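Local coordinates for terminal oxygenase component of carbazole 1,9a-dioxygenase (Nocardioides aromaticivorans, PDB 3GCF), which probably dihydroxylates carbazole at an iron(II) site, using electrons relayed through its Rieske [2Fe-2S] cluster, at residues T172-W177 with E295-Y300; H165-R170 with K315-E320; P212-A217 with S234-P239. One frame throughout, in Å; residues are numbered along the deposited sequence.

Interaction 1. Residues T172-W177 with E295-Y300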
loop_
_atom_site.group_PDB
_atom_site.type_symbol
_atom_site.label_atom_id
_atom_site.label_comp_id
_atom_site.label_asym_id
_atom_site.label_seq_id
_atom_site.Cartn_x
_atom_site.Cartn_y
_atom_site.Cartn_z
ATOM N N THR A 172 -3.690 -5.199 18.402
ATOM C CA THR A 172 -2.595 -4.720 17.569
ATOM C C THR A 172 -2.637 -3.197 17.493
ATOM O O THR A 172 -3.710 -2.618 17.376
ATOM C CB THR A 172 -2.724 -5.303 16.145
ATOM O OG1 THR A 172 -2.655 -6.734 16.214
ATOM C CG2 THR A 172 -1.615 -4.778 15.233
ATOM N N VAL A 173 -1.470 -2.557 17.569
ATOM C CA VAL A 173 -1.359 -1.098 17.487
ATOM C C VAL A 173 -0.369 -0.774 16.371
ATOM O O VAL A 173 0.687 -1.401 16.269
ATOM C CB VAL A 173 -0.839 -0.483 18.811
ATOM C CG1 VAL A 173 -0.697 1.033 18.665
ATOM C CG2 VAL A 173 -1.799 -0.809 19.949
ATOM N N GLN A 174 -0.712 0.200 15.532
ATOM C CA GLN A 174 0.143 0.558 14.410
ATOM C C GLN A 174 1.241 1.573 14.735
ATOM O O GLN A 174 1.237 2.687 14.217
ATOM C CB GLN A 174 -0.704 1.086 13.246
ATOM C CG GLN A 174 -1.866 0.182 12.813
ATOM C CD GLN A 174 -1.414 -1.197 12.334
ATOM O OE1 GLN A 174 -0.480 -1.316 11.548
ATOM N NE2 GLN A 174 -2.094 -2.241 12.799
ATOM N N SER A 175 2.175 1.193 15.596
ATOM C CA SER A 175 3.296 2.059 15.932
ATOM C C SER A 175 4.401 1.168 16.446
ATOM O O SER A 175 4.151 0.032 16.857
ATOM C CB SER A 175 2.924 3.080 17.026
ATOM O OG SER A 175 3.253 2.613 18.332
ATOM N N ASN A 176 5.624 1.680 16.413
ATOM C CA ASN A 176 6.759 0.932 16.926
ATOM C C ASN A 176 6.433 0.668 18.395
ATOM O O ASN A 176 5.728 1.461 19.024
ATOM C CB ASN A 176 8.031 1.771 16.820
ATOM C CG ASN A 176 9.248 1.043 17.340
ATOM O OD1 ASN A 176 9.745 1.344 18.426
ATOM N ND2 ASN A 176 9.745 0.087 16.560
ATOM N N TRP A 177 6.947 -0.430 18.939
ATOM C CA TRP A 177 6.684 -0.795 20.325
ATOM C C TRP A 177 7.187 0.226 21.339
ATOM O O TRP A 177 6.571 0.417 22.388
ATOM C CB TRP A 177 7.307 -2.157 20.647
ATOM C CG TRP A 177 8.809 -2.141 20.671
ATOM C CD1 TRP A 177 9.647 -2.130 19.596
ATOM C CD2 TRP A 177 9.648 -2.110 21.835
ATOM N NE1 TRP A 177 10.955 -2.098 20.014
ATOM C CE2 TRP A 177 10.986 -2.083 21.384
ATOM C CE3 TRP A 177 9.399 -2.104 23.215
ATOM C CZ2 TRP A 177 12.077 -2.047 22.266
ATOM C CZ3 TRP A 177 10.484 -2.069 24.093
ATOM C CH2 TRP A 177 11.805 -2.041 23.613
ATOM N N GLU A 295 8.581 -3.713 12.663
ATOM C CA GLU A 295 9.285 -2.485 12.992
ATOM C C GLU A 295 8.315 -1.331 13.240
ATOM O O GLU A 295 8.668 -0.346 13.890
ATOM C CB GLU A 295 10.256 -2.112 11.860
ATOM C CG GLU A 295 11.486 -3.018 11.740
ATOM C CD GLU A 295 11.231 -4.318 10.966
ATOM O OE1 GLU A 295 10.059 -4.628 10.629
ATOM O OE2 GLU A 295 12.222 -5.036 10.697
ATOM N N THR A 296 7.090 -1.460 12.740
ATOM C CA THR A 296 6.099 -0.395 12.880
ATOM C C THR A 296 4.813 -0.801 13.597
ATOM O O THR A 296 3.836 -0.047 13.594
ATOM C CB THR A 296 5.701 0.158 11.492
ATOM O OG1 THR A 296 4.940 -0.833 10.787
ATOM C CG2 THR A 296 6.942 0.497 10.671
ATOM N N GLN A 297 4.807 -1.977 14.218
ATOM C CA GLN A 297 3.608 -2.457 14.896
ATOM C C GLN A 297 3.921 -3.202 16.185
ATOM O O GLN A 297 5.012 -3.749 16.342
ATOM C CB GLN A 297 2.830 -3.391 13.960
ATOM C CG GLN A 297 2.524 -2.800 12.589
ATOM C CD GLN A 297 2.051 -3.849 11.583
ATOM O OE1 GLN A 297 2.783 -4.782 11.253
ATOM N NE2 GLN A 297 0.827 -3.693 11.094
ATOM N N HIS A 298 2.973 -3.207 17.118
ATOM C CA HIS A 298 3.169 -3.946 18.356
ATOM C C HIS A 298 1.855 -4.474 18.891
ATOM O O HIS A 298 0.782 -4.009 18.503
ATOM C CB HIS A 298 3.889 -3.108 19.434
ATOM C CG HIS A 298 3.087 -1.970 19.984
ATOM N ND1 HIS A 298 3.043 -0.728 19.386
ATOM C CD2 HIS A 298 2.354 -1.864 21.119
ATOM C CE1 HIS A 298 2.325 0.095 20.130
ATOM N NE2 HIS A 298 1.895 -0.568 21.188
ATOM N N GLU A 299 1.950 -5.472 19.764
ATOM C CA GLU A 299 0.766 -6.064 20.364
ATOM C C GLU A 299 0.661 -5.491 21.767
ATOM O O GLU A 299 1.550 -5.683 22.604
ATOM C CB GLU A 299 0.888 -7.586 20.427
ATOM C CG GLU A 299 -0.401 -8.278 20.855
ATOM C CD GLU A 299 -1.472 -8.276 19.768
ATOM O OE1 GLU A 299 -1.241 -7.691 18.688
ATOM O OE2 GLU A 299 -2.550 -8.866 19.993
ATOM N N TYR A 300 -0.430 -4.780 22.006
ATOM C CA TYR A 300 -0.684 -4.132 23.282
ATOM C C TYR A 300 -1.505 -5.039 24.195
ATOM O O TYR A 300 -2.652 -5.351 23.894
ATOM C CB TYR A 300 -1.410 -2.812 22.995
ATOM C CG TYR A 300 -1.931 -2.021 24.177
ATOM C CD1 TYR A 300 -1.192 -1.889 25.355
ATOM C CD2 TYR A 300 -3.149 -1.340 24.084
ATOM C CE1 TYR A 300 -1.658 -1.094 26.411
ATOM C CE2 TYR A 300 -3.621 -0.547 25.122
ATOM C CZ TYR A 300 -2.876 -0.424 26.282
ATOM O OH TYR A 300 -3.360 0.368 27.300
HETATM O O HOH W 1 7.401 -2.561 17.115
#
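His298 is gripped from several directions by residues 172-177. Its CG sits between the backbone N and the carbonyl carbon (chi1 69°), which sets it beside Trp177 CA. ND1 gives a nearly straight hydrogen bond (174°) to Ser175 O at 2.9 Å. The acceptor lies in the ring plane; seen from Ser175, the donor stands above the carbonyl plane. Val173 CB packs over one ring face, 3.8 Å from the centroid, in a CH-pi contact.

The backbones of Val173 and His298 form an antiparallel hydrogen-bonded pair. Beside it, Thr172 OG1 donates to Glu299 OE1 at 3.0 Å, on the syn lone pair. Glu299 OE2 holds Arg170 in a salt bridge.

Gln174 centres an inverse gamma turn. Its side chain lies alongside that of Gln297, whose NE2 donates to Gln174 OE1 at 2.8 Å. Asn176, the N-cap of helix 177-184, donates from ND2 to Glu295 O at 2.9 Å, while its OD1 accepts from Arg178 NE.

Val173 CG2 packs on Tyr300 CB. Tyr300 OH bonds Glu288, its ring makes a cation-pi contact with Arg341, and its side chain lies near the iron(II) site. His298 NE2 is weakly bonded to Arg341, so both ring nitrogens have partners, which probably fixes the ring's rotation.

Interaction 2. Residues H165-R170 with K315-E320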
loop_
_atom_site.group_PDB
_atom_site.type_symbol
_atom_site.label_atom_id
_atom_site.label_comp_id
_atom_site.label_asym_id
_atom_site.label_seq_id
_atom_site.Cartn_x
_atom_site.Cartn_y
_atom_site.Cartn_z
ATOM N N HIS A 165 -5.451 -12.862 40.950
ATOM C CA HIS A 165 -5.963 -13.445 39.724
ATOM C C HIS A 165 -5.841 -12.350 38.675
ATOM O O HIS A 165 -6.012 -11.168 38.986
ATOM C CB HIS A 165 -7.423 -13.861 39.870
ATOM C CG HIS A 165 -7.887 -14.770 38.777
ATOM N ND1 HIS A 165 -7.490 -16.087 38.689
ATOM C CD2 HIS A 165 -8.670 -14.540 37.696
ATOM C CE1 HIS A 165 -8.009 -16.629 37.601
ATOM N NE2 HIS A 165 -8.728 -15.712 36.982
ATOM N N LEU A 166 -5.537 -12.733 37.440
ATOM C CA LEU A 166 -5.375 -11.757 36.373
ATOM C C LEU A 166 -6.264 -12.034 35.174
ATOM O O LEU A 166 -6.552 -13.182 34.844
ATOM C CB LEU A 166 -3.909 -11.697 35.920
ATOM C CG LEU A 166 -2.916 -11.069 36.904
ATOM C CD1 LEU A 166 -2.752 -11.966 38.125
ATOM C CD2 LEU A 166 -1.573 -10.856 36.215
ATOM N N LEU A 167 -6.696 -10.954 34.531
ATOM C CA LEU A 167 -7.551 -11.023 33.356
ATOM C C LEU A 167 -7.144 -9.880 32.439
ATOM O O LEU A 167 -6.874 -8.773 32.905
ATOM C CB LEU A 167 -9.016 -10.866 33.761
ATOM C CG LEU A 167 -9.571 -11.980 34.652
ATOM C CD1 LEU A 167 -10.888 -11.530 35.263
ATOM C CD2 LEU A 167 -9.746 -13.264 33.839
ATOM N N GLY A 168 -7.079 -10.144 31.142
ATOM C CA GLY A 168 -6.698 -9.090 30.223
ATOM C C GLY A 168 -7.126 -9.315 28.788
ATOM O O GLY A 168 -7.842 -10.263 28.475
ATOM N N ILE A 169 -6.693 -8.412 27.918
ATOM C CA ILE A 169 -6.986 -8.492 26.496
ATOM C C ILE A 169 -5.745 -8.010 25.777
ATOM O O ILE A 169 -4.836 -7.454 26.396
ATOM C CB ILE A 169 -8.166 -7.584 26.091
ATOM C CG1 ILE A 169 -7.860 -6.132 26.479
ATOM C CG2 ILE A 169 -9.455 -8.080 26.744
ATOM C CD1 ILE A 169 -8.886 -5.137 26.011
ATOM N N ARG A 170 -5.699 -8.238 24.471
ATOM C CA ARG A 170 -4.571 -7.802 23.660
ATOM C C ARG A 170 -5.139 -7.303 22.354
ATOM O O ARG A 170 -6.235 -7.701 21.959
ATOM C CB ARG A 170 -3.599 -8.960 23.399
ATOM C CG ARG A 170 -4.186 -10.137 22.610
ATOM C CD ARG A 170 -3.206 -11.316 22.592
ATOM N NE ARG A 170 -3.712 -12.482 21.869
ATOM C CZ ARG A 170 -3.488 -12.725 20.579
ATOM N NH1 ARG A 170 -2.766 -11.882 19.845
ATOM N NH2 ARG A 170 -3.973 -13.827 20.023
ATOM N N LYS A 315 -14.398 -15.608 40.838
ATOM C CA LYS A 315 -15.639 -15.501 40.078
ATOM C C LYS A 315 -16.185 -14.084 40.059
ATOM O O LYS A 315 -16.650 -13.609 39.027
ATOM C CB LYS A 315 -16.697 -16.455 40.642
ATOM C CG LYS A 315 -16.784 -17.760 39.876
ATOM C CD LYS A 315 -15.396 -18.360 39.680
ATOM C CE LYS A 315 -15.358 -19.306 38.493
ATOM N NZ LYS A 315 -13.955 -19.695 38.167
ATOM N N THR A 316 -16.126 -13.411 41.201
ATOM C CA THR A 316 -16.615 -12.044 41.300
ATOM C C THR A 316 -15.779 -11.135 40.401
ATOM O O THR A 316 -16.317 -10.247 39.745
ATOM C CB THR A 316 -16.555 -11.548 42.758
ATOM O OG1 THR A 316 -17.431 -12.350 43.559
ATOM C CG2 THR A 316 -16.980 -10.087 42.860
ATOM N N PHE A 317 -14.468 -11.366 40.365
ATOM C CA PHE A 317 -13.575 -10.571 39.527
ATOM C C PHE A 317 -13.888 -10.815 38.050
ATOM O O PHE A 317 -14.055 -9.873 37.275
ATOM C CB PHE A 317 -12.113 -10.925 39.825
ATOM C CG PHE A 317 -11.110 -10.164 38.989
ATOM C CD1 PHE A 317 -11.326 -8.829 38.649
ATOM C CD2 PHE A 317 -9.933 -10.780 38.566
ATOM C CE1 PHE A 317 -10.381 -8.119 37.898
ATOM C CE2 PHE A 317 -8.986 -10.089 37.821
ATOM C CZ PHE A 317 -9.209 -8.751 37.485
ATOM N N GLU A 318 -13.981 -12.082 37.663
ATOM C CA GLU A 318 -14.280 -12.415 36.279
ATOM C C GLU A 318 -15.589 -11.770 35.831
ATOM O O GLU A 318 -15.693 -11.298 34.701
ATOM C CB GLU A 318 -14.347 -13.932 36.098
ATOM C CG GLU A 318 -13.094 -14.640 36.569
ATOM C CD GLU A 318 -13.155 -16.143 36.387
ATOM O OE1 GLU A 318 -14.200 -16.742 36.719
ATOM O OE2 GLU A 318 -12.149 -16.726 35.922
ATOM N N VAL A 319 -16.583 -11.742 36.716
ATOM C CA VAL A 319 -17.869 -11.130 36.382
ATOM C C VAL A 319 -17.757 -9.616 36.199
ATOM O O VAL A 319 -18.278 -9.073 35.225
ATOM C CB VAL A 319 -18.943 -11.429 37.460
ATOM C CG1 VAL A 319 -20.201 -10.596 37.193
ATOM C CG2 VAL A 319 -19.295 -12.919 37.440
ATOM N N GLU A 320 -17.086 -8.921 37.116
ATOM C CA GLU A 320 -16.963 -7.477 36.950
ATOM C C GLU A 320 -16.042 -7.109 35.788
ATOM O O GLU A 320 -16.181 -6.035 35.203
ATOM C CB GLU A 320 -16.515 -6.787 38.247
ATOM C CG GLU A 320 -15.480 -7.518 39.064
ATOM C CD GLU A 320 -15.128 -6.773 40.346
ATOM O OE1 GLU A 320 -16.060 -6.312 41.048
ATOM O OE2 GLU A 320 -13.920 -6.657 40.651
HETATM O O HOH W 2 -9.604 -16.758 34.408
#
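Strand 164-173, outermost in this chain's large antiparallel sheet of the ring-hydroxylase domain, meets helix 311-331 here, through Leu167 and His165 on the strand and Phe317 and Glu318 on the helix. Leu167 and Phe317 reach toward each other, tip to tip. Leu167 CD1 sits over one face of the phenyl ring, 3.7 Å from its centroid and displaced toward the rim. This is a CH-pi contact, closest at Phe317 CD2 and CE2. The same methyl also touches the helix backbone, with Leu167 CD1 3.6 Å from Glu318 CA. Phe317 has CG anti to its backbone N (chi1 179°), which sends CG out from the helix on the strand side. Phe317 CE2 comes to 3.4 Å from His165 O.

The domain belongs to the Bet v 1-like clan, in which a long helix packs against a curved antiparallel sheet. Strand 298-307, the partner of 164-173 in that sheet, leads into this helix. The two segments run nearly parallel, 16° apart, with their axes 9.4 Å from each other. Phe317 also rests on Arg306 of strand 298-307 and on Leu284. An alanine in place of Phe317 would probably open a gap under Leu167 CD1 and beside His165 O.

The polar side of the contact works through water. His165 NE2 and Glu318 OE2 are 3.7 Å apart, and the imidazole and carboxylate planes are turned 77° against each other. One water bridges them, 2.9 Å from His165 NE2 and in the plane of the imidazole, and donates to Glu318 OE2. The other carboxylate oxygen, Glu318 OE1, forms a salt bridge with Lys315 NZ at 3.3 Å, its hydrogen bond weak. That lysine, one turn earlier in the helix, would probably help to stabilise the carboxylate's negative charge.

Interaction 3. Residues P212-A217 with S234-P239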
loop_
_atom_site.group_PDB
_atom_site.type_symbol
_atom_site.label_atom_id
_atom_site.label_comp_id
_atom_site.label_asym_id
_atom_site.label_seq_id
_atom_site.Cartn_x
_atom_site.Cartn_y
_atom_site.Cartn_z
ATOM N N PRO A 212 7.402 15.884 38.581
ATOM C CA PRO A 212 8.390 15.514 39.602
ATOM C C PRO A 212 8.574 16.683 40.568
ATOM O O PRO A 212 8.842 17.803 40.135
ATOM C CB PRO A 212 9.649 15.242 38.783
ATOM C CG PRO A 212 9.096 14.744 37.470
ATOM C CD PRO A 212 7.945 15.679 37.222
ATOM N N ALA A 213 8.433 16.419 41.865
ATOM C CA ALA A 213 8.556 17.462 42.880
ATOM C C ALA A 213 9.919 17.503 43.567
ATOM O O ALA A 213 10.270 18.500 44.201
ATOM C CB ALA A 213 7.454 17.295 43.931
ATOM N N ASP A 214 10.681 16.423 43.447
ATOM C CA ASP A 214 11.995 16.348 44.068
ATOM C C ASP A 214 12.887 15.330 43.364
ATOM O O ASP A 214 12.467 14.669 42.413
ATOM C CB ASP A 214 11.861 15.988 45.554
ATOM C CG ASP A 214 11.185 14.650 45.768
ATOM O OD1 ASP A 214 11.740 13.629 45.317
ATOM O OD2 ASP A 214 10.099 14.613 46.381
ATOM N N ARG A 215 14.112 15.202 43.863
ATOM C CA ARG A 215 15.116 14.307 43.300
ATOM C C ARG A 215 14.848 12.808 43.478
ATOM O O ARG A 215 15.463 11.991 42.800
ATOM C CB ARG A 215 16.481 14.660 43.902
ATOM C CG ARG A 215 17.678 14.226 43.079
ATOM C CD ARG A 215 18.981 14.678 43.741
ATOM N NE ARG A 215 19.014 16.121 43.983
ATOM C CZ ARG A 215 19.002 17.048 43.027
ATOM N NH1 ARG A 215 18.961 16.693 41.748
ATOM N NH2 ARG A 215 19.031 18.337 43.352
ATOM N N ASP A 216 13.950 12.441 44.387
ATOM C CA ASP A 216 13.639 11.028 44.609
ATOM C C ASP A 216 12.349 10.613 43.906
ATOM O O ASP A 216 11.790 9.547 44.189
ATOM C CB ASP A 216 13.491 10.730 46.105
ATOM C CG ASP A 216 14.768 10.968 46.874
ATOM O OD1 ASP A 216 15.842 10.561 46.388
ATOM O OD2 ASP A 216 14.694 11.554 47.974
ATOM N N ALA A 217 11.874 11.459 42.999
ATOM C CA ALA A 217 10.648 11.173 42.273
ATOM C C ALA A 217 10.770 9.874 41.477
ATOM O O ALA A 217 9.814 9.101 41.393
ATOM C CB ALA A 217 10.308 12.343 41.335
ATOM N N SER A 234 2.528 9.357 44.137
ATOM C CA SER A 234 1.823 9.800 45.338
ATOM C C SER A 234 2.687 10.432 46.419
ATOM O O SER A 234 2.164 11.075 47.330
ATOM C CB SER A 234 1.065 8.631 45.960
ATOM O OG SER A 234 1.977 7.632 46.380
ATOM N N GLU A 235 3.997 10.255 46.340
ATOM C CA GLU A 235 4.854 10.820 47.369
ATOM C C GLU A 235 5.853 11.853 46.877
ATOM O O GLU A 235 6.193 12.775 47.610
ATOM C CB GLU A 235 5.627 9.710 48.077
ATOM C CG GLU A 235 4.763 8.675 48.748
ATOM C CD GLU A 235 5.584 7.538 49.305
ATOM O OE1 GLU A 235 6.298 6.877 48.512
ATOM O OE2 GLU A 235 5.520 7.307 50.533
ATOM N N ASN A 236 6.325 11.713 45.645
ATOM C CA ASN A 236 7.324 12.644 45.164
ATOM C C ASN A 236 6.985 13.424 43.913
ATOM O O ASN A 236 7.875 13.916 43.226
ATOM C CB ASN A 236 8.649 11.905 44.999
ATOM C CG ASN A 236 9.062 11.180 46.276
ATOM O OD1 ASN A 236 8.620 10.061 46.543
ATOM N ND2 ASN A 236 9.886 11.834 47.084
ATOM N N TYR A 237 5.694 13.543 43.627
ATOM C CA TYR A 237 5.229 14.291 42.469
ATOM C C TYR A 237 4.152 15.282 42.879
ATOM O O TYR A 237 3.540 15.166 43.940
ATOM C CB TYR A 237 4.625 13.364 41.405
ATOM C CG TYR A 237 5.608 12.721 40.455
ATOM C CD1 TYR A 237 6.451 11.693 40.873
ATOM C CD2 TYR A 237 5.652 13.105 39.113
ATOM C CE1 TYR A 237 7.310 11.053 39.969
ATOM C CE2 TYR A 237 6.502 12.476 38.207
ATOM C CZ TYR A 237 7.325 11.449 38.637
ATOM O OH TYR A 237 8.131 10.798 37.727
ATOM N N MET A 238 3.926 16.258 42.016
ATOM C CA MET A 238 2.893 17.246 42.245
ATOM C C MET A 238 1.845 17.002 41.172
ATOM O O MET A 238 2.144 17.069 39.980
ATOM C CB MET A 238 3.455 18.652 42.084
ATOM C CG MET A 238 2.394 19.736 42.098
ATOM S SD MET A 238 1.576 19.879 43.708
ATOM C CE MET A 238 2.871 20.705 44.620
ATOM N N PRO A 239 0.609 16.681 41.576
ATOM C CA PRO A 239 -0.422 16.451 40.560
ATOM C C PRO A 239 -0.997 17.803 40.131
ATOM O O PRO A 239 -1.094 18.719 40.939
ATOM C CB PRO A 239 -1.440 15.587 41.299
ATOM C CG PRO A 239 -1.381 16.140 42.696
ATOM C CD PRO A 239 0.114 16.359 42.929
#
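Pro212 and Ala217 pack on the ring of Tyr237, and this is the tight part of the contact. Pro212 CA lies over one face, 3.9 Å from the ring centroid and offset toward the rim. Pro212 CG touches Tyr237 CE2 at 3.5 Å. Ala217 CB meets Tyr237 CE1 at the same distance, and Ala217 O sits at the ring edge, near its plane. Both ends of segment 212-217 thus meet the tyrosine ring from the same side, Pro212 over the face and Ala217 CB at the CE1 rim; the residue is buried. Next to it the backbones join: Ala213 N donates to Asn236 O at 2.9 Å.

The solvent side is polar and held by a few directed bonds, with Ala213 and Asp216 exposed. Asn236 CB still packs on Ala217 CA, but its amide turns to Asp214. Asn236 ND2 donates to Asp214 OD2 at 2.9 Å, on the syn side of the carboxylate. A weak second bond from the same nitrogen goes to Asp214 OD1. Amide and carboxylate planes stand almost perpendicular, at 89°.

Asp214 OD1 accepts from Asp216 N at 2.7 Å on its anti lone pair, forming an Asx turn. A type I turn from Asp214 to Ala217 overlaps it. The carboxylate therefore steadies its own loop while holding Asn236.

The loop links strand 209-212 to strand 218-221, in two different sheets. The short, weakly bonded helix 233-236 passes directly into strand 237-245, which pairs antiparallel with 209-212. Tyr237 also touches Phe210, Met218 and Thr187.

Overall arrangement
From the N terminus, strand 164-173 comes first and serves two contacts. Its residues 165-170 wait for helix 311-331, so interaction 2 closes the longest loop. Interaction 1 starts a few residues later and closes on 295-300, nested inside that loop. Interaction 3 is nested inside both, a local closure between 212-217 and 234-239. None of them cross. Interactions 1 and 2 touch through the Arg170 to Glu299 salt bridge and share the large sheet, where strand 298-307 leads on to the helix. Interaction 3 stands apart, its nearest atoms about 19 Å from interaction 1, and ties the small three-stranded sheet to the far edge of the large one.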